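Local atomic coordinates of TRAP dicarboxylate transporter-DctP subunit (Rhodobacter sphaeroides, PDB entry 4PE3), a protein that probably binds a small, perhaps acidic, solute in the periplasm and delivers it to a TRAP-type membrane transporter. Residues Leu195-Val200 with Ala212-Phe217. Sequence-based numbering, arbitrary orientation.
Sequences LPSSEV and ADYSVF. With ZN (zinc ion), chain F; IMD (imidazole), chain B.
V200, in the first turn of helix 200-206, packs against A212 and Y214 in a small apolar contact between the loop leading into that helix and strand 211-213 with the chain that follows it. The contact lies within a beta-alpha-beta crossover: the chain leaves strand 191-193, passes through the loop and helix 200-206, and returns as the parallel strand 211-213, with 173-175 between the two strands. The two methyls of V200 divide the work. CG1, anti to the backbone N (chi1 170°), meets A212 CB at 3.8 Å, whereas CG2 approaches Y214 CD1 at 4.0 Å, obliquely to the ring.

Farther out along the same side of the ring, S197 takes over. Its carbonyl O lies at the ring edge, near the ring plane and 3.5 Å from Y214 CE1, and its CB is 3.9 Å from that same carbon. No direct hydrogen bond joins the segments; a water spans them instead, 2.7 Å from Y214 OH and donating a longer bond of 3.3 Å to S197 O. That carbonyl also accepts from V200 N, so one oxygen serves both the turn and the bridge. The hydroxyl of S197 is directed elsewhere, to R175, which also binds L195 O and D213 O and so ties both segments together.

Y214 has a second role through its backbone: its O and D213 OD1 bind a zinc ion, at 2.4 and 2.0 Å, with E155 and two waters among the other ligands. D213 OD2 accepts from one of these waters and is also hydrogen-bonded to H238.

Around this contact, A212 and D213 pair with V158 and R175 in the four-stranded sheet, helix 217-223 packs on the Y214 side chain, and M225 of helix 225-228 touches both V200 and Y214.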
loop_
_atom_site.group_PDB
_atom_site.type_symbol
_atom_site.label_atom_id
_atom_site.label_comp_id
_atom_site.label_asym_id
_atom_site.label_seq_id
_atom_site.Cartn_x
_atom_site.Cartn_y
_atom_site.Cartn_z
ATOM N N LEU A 195 7.606 18.246 1.840
ATOM C CA LEU A 195 7.738 18.767 0.474
ATOM C C LEU A 195 6.812 18.066 -0.512
ATOM O O LEU A 195 6.642 16.858 -0.435
ATOM C CB LEU A 195 9.146 18.487 -0.057
ATOM C CG LEU A 195 10.322 19.266 0.493
ATOM C CD1 LEU A 195 11.631 18.516 0.224
ATOM C CD2 LEU A 195 10.359 20.626 -0.155
ATOM N N PRO A 196 6.247 18.800 -1.477
ATOM C CA PRO A 196 5.519 18.183 -2.588
ATOM C C PRO A 196 6.427 17.340 -3.465
ATOM O O PRO A 196 7.632 17.601 -3.581
ATOM C CB PRO A 196 5.001 19.384 -3.376
ATOM C CG PRO A 196 4.955 20.491 -2.372
ATOM C CD PRO A 196 6.179 20.266 -1.543
ATOM N N SER A 197 5.831 16.342 -4.100
ATOM C CA SER A 197 6.570 15.374 -4.887
ATOM C C SER A 197 7.415 16.060 -5.946
ATOM O O SER A 197 8.559 15.657 -6.207
ATOM C CB SER A 197 5.581 14.413 -5.534
ATOM O OG SER A 197 4.916 13.706 -4.504
ATOM N N SER A 198 6.868 17.109 -6.538
ATOM C CA SER A 198 7.499 17.760 -7.661
ATOM C C SER A 198 8.729 18.549 -7.248
ATOM O O SER A 198 9.435 19.048 -8.107
ATOM C CB SER A 198 6.508 18.716 -8.341
ATOM O OG SER A 198 6.101 19.753 -7.459
ATOM N N GLU A 199 8.988 18.650 -5.940
ATOM C CA GLU A 199 10.132 19.404 -5.436
ATOM C C GLU A 199 11.199 18.500 -4.829
ATOM O O GLU A 199 12.238 18.963 -4.366
ATOM C CB GLU A 199 9.666 20.449 -4.417
ATOM C CG GLU A 199 8.709 21.478 -5.018
ATOM C CD GLU A 199 8.236 22.530 -4.039
ATOM O OE1 GLU A 199 9.072 22.982 -3.250
ATOM O OE2 GLU A 199 7.035 22.879 -4.072
ATOM N N VAL A 200 10.982 17.197 -4.858
ATOM C CA VAL A 200 11.932 16.290 -4.228
ATOM C C VAL A 200 13.289 16.285 -4.936
ATOM O O VAL A 200 14.327 16.372 -4.292
ATOM C CB VAL A 200 11.365 14.872 -4.159
ATOM C CG1 VAL A 200 12.416 13.868 -3.726
ATOM C CG2 VAL A 200 10.174 14.861 -3.189
ATOM N N ALA A 212 14.599 10.540 0.757
ATOM C CA ALA A 212 13.188 10.774 0.533
ATOM C C ALA A 212 12.368 9.529 0.416
ATOM O O ALA A 212 12.777 8.549 -0.191
ATOM C CB ALA A 212 12.991 11.600 -0.748
ATOM N N ASP A 213 11.168 9.616 0.987
ATOM C CA ASP A 213 10.027 8.871 0.492
ATOM C C ASP A 213 9.668 9.423 -0.874
ATOM O O ASP A 213 9.486 10.622 -1.008
ATOM C CB ASP A 213 8.862 9.070 1.480
ATOM C CG ASP A 213 7.582 8.406 1.032
ATOM O OD1 ASP A 213 7.183 8.582 -0.138
ATOM O OD2 ASP A 213 6.942 7.727 1.870
ATOM N N TYR A 214 9.581 8.568 -1.882
ATOM C CA TYR A 214 9.041 8.980 -3.160
ATOM C C TYR A 214 8.074 7.875 -3.582
ATOM O O TYR A 214 6.931 7.802 -3.020
ATOM C CB TYR A 214 10.153 9.319 -4.172
ATOM C CG TYR A 214 9.652 10.139 -5.344
ATOM C CD1 TYR A 214 9.245 11.456 -5.171
ATOM C CD2 TYR A 214 9.554 9.586 -6.609
ATOM C CE1 TYR A 214 8.751 12.197 -6.225
ATOM C CE2 TYR A 214 9.067 10.327 -7.678
ATOM C CZ TYR A 214 8.685 11.623 -7.470
ATOM O OH TYR A 214 8.222 12.351 -8.538
ATOM N N SER A 215 8.522 6.945 -4.415
ATOM C CA SER A 215 7.657 5.938 -5.009
ATOM C C SER A 215 8.330 4.559 -5.093
ATOM O O SER A 215 9.301 4.295 -4.359
ATOM C CB SER A 215 7.213 6.424 -6.394
ATOM O OG SER A 215 6.241 5.590 -7.010
ATOM N N VAL A 216 7.824 3.679 -5.950
ATOM C CA VAL A 216 8.425 2.399 -6.204
ATOM C C VAL A 216 9.740 2.604 -6.953
ATOM O O VAL A 216 9.950 3.652 -7.578
ATOM C CB VAL A 216 7.466 1.480 -6.975
ATOM C CG1 VAL A 216 6.193 1.294 -6.155
ATOM C CG2 VAL A 216 7.131 2.029 -8.362
ATOM N N PHE A 217 10.614 1.614 -6.887
ATOM C CA PHE A 217 11.946 1.752 -7.484
ATOM C C PHE A 217 11.909 2.169 -8.951
ATOM O O PHE A 217 12.710 3.007 -9.395
ATOM C CB PHE A 217 12.785 0.484 -7.319
ATOM C CG PHE A 217 14.267 0.702 -7.560
ATOM C CD1 PHE A 217 14.785 0.692 -8.857
ATOM C CD2 PHE A 217 15.121 0.964 -6.516
ATOM C CE1 PHE A 217 16.143 0.900 -9.075
ATOM C CE2 PHE A 217 16.483 1.174 -6.727
ATOM C CZ PHE A 217 16.990 1.144 -8.003
HETATM ZN ZN ZN F . 5.800 7.423 -0.961
HETATM N N1 IMD B . 7.103 23.623 -0.652
HETATM C C2 IMD B . 5.776 23.546 -0.828
HETATM N N3 IMD B . 5.250 22.884 0.227
HETATM C C4 IMD B . 6.251 22.557 1.083
HETATM C C5 IMD B . 7.428 23.030 0.518
HETATM O O HOH W 1 8.160 14.901 -9.360
HETATM O O HOH W 2 4.770 6.743 0.736
HETATM O O HOH W 3 4.506 8.703 -1.783
#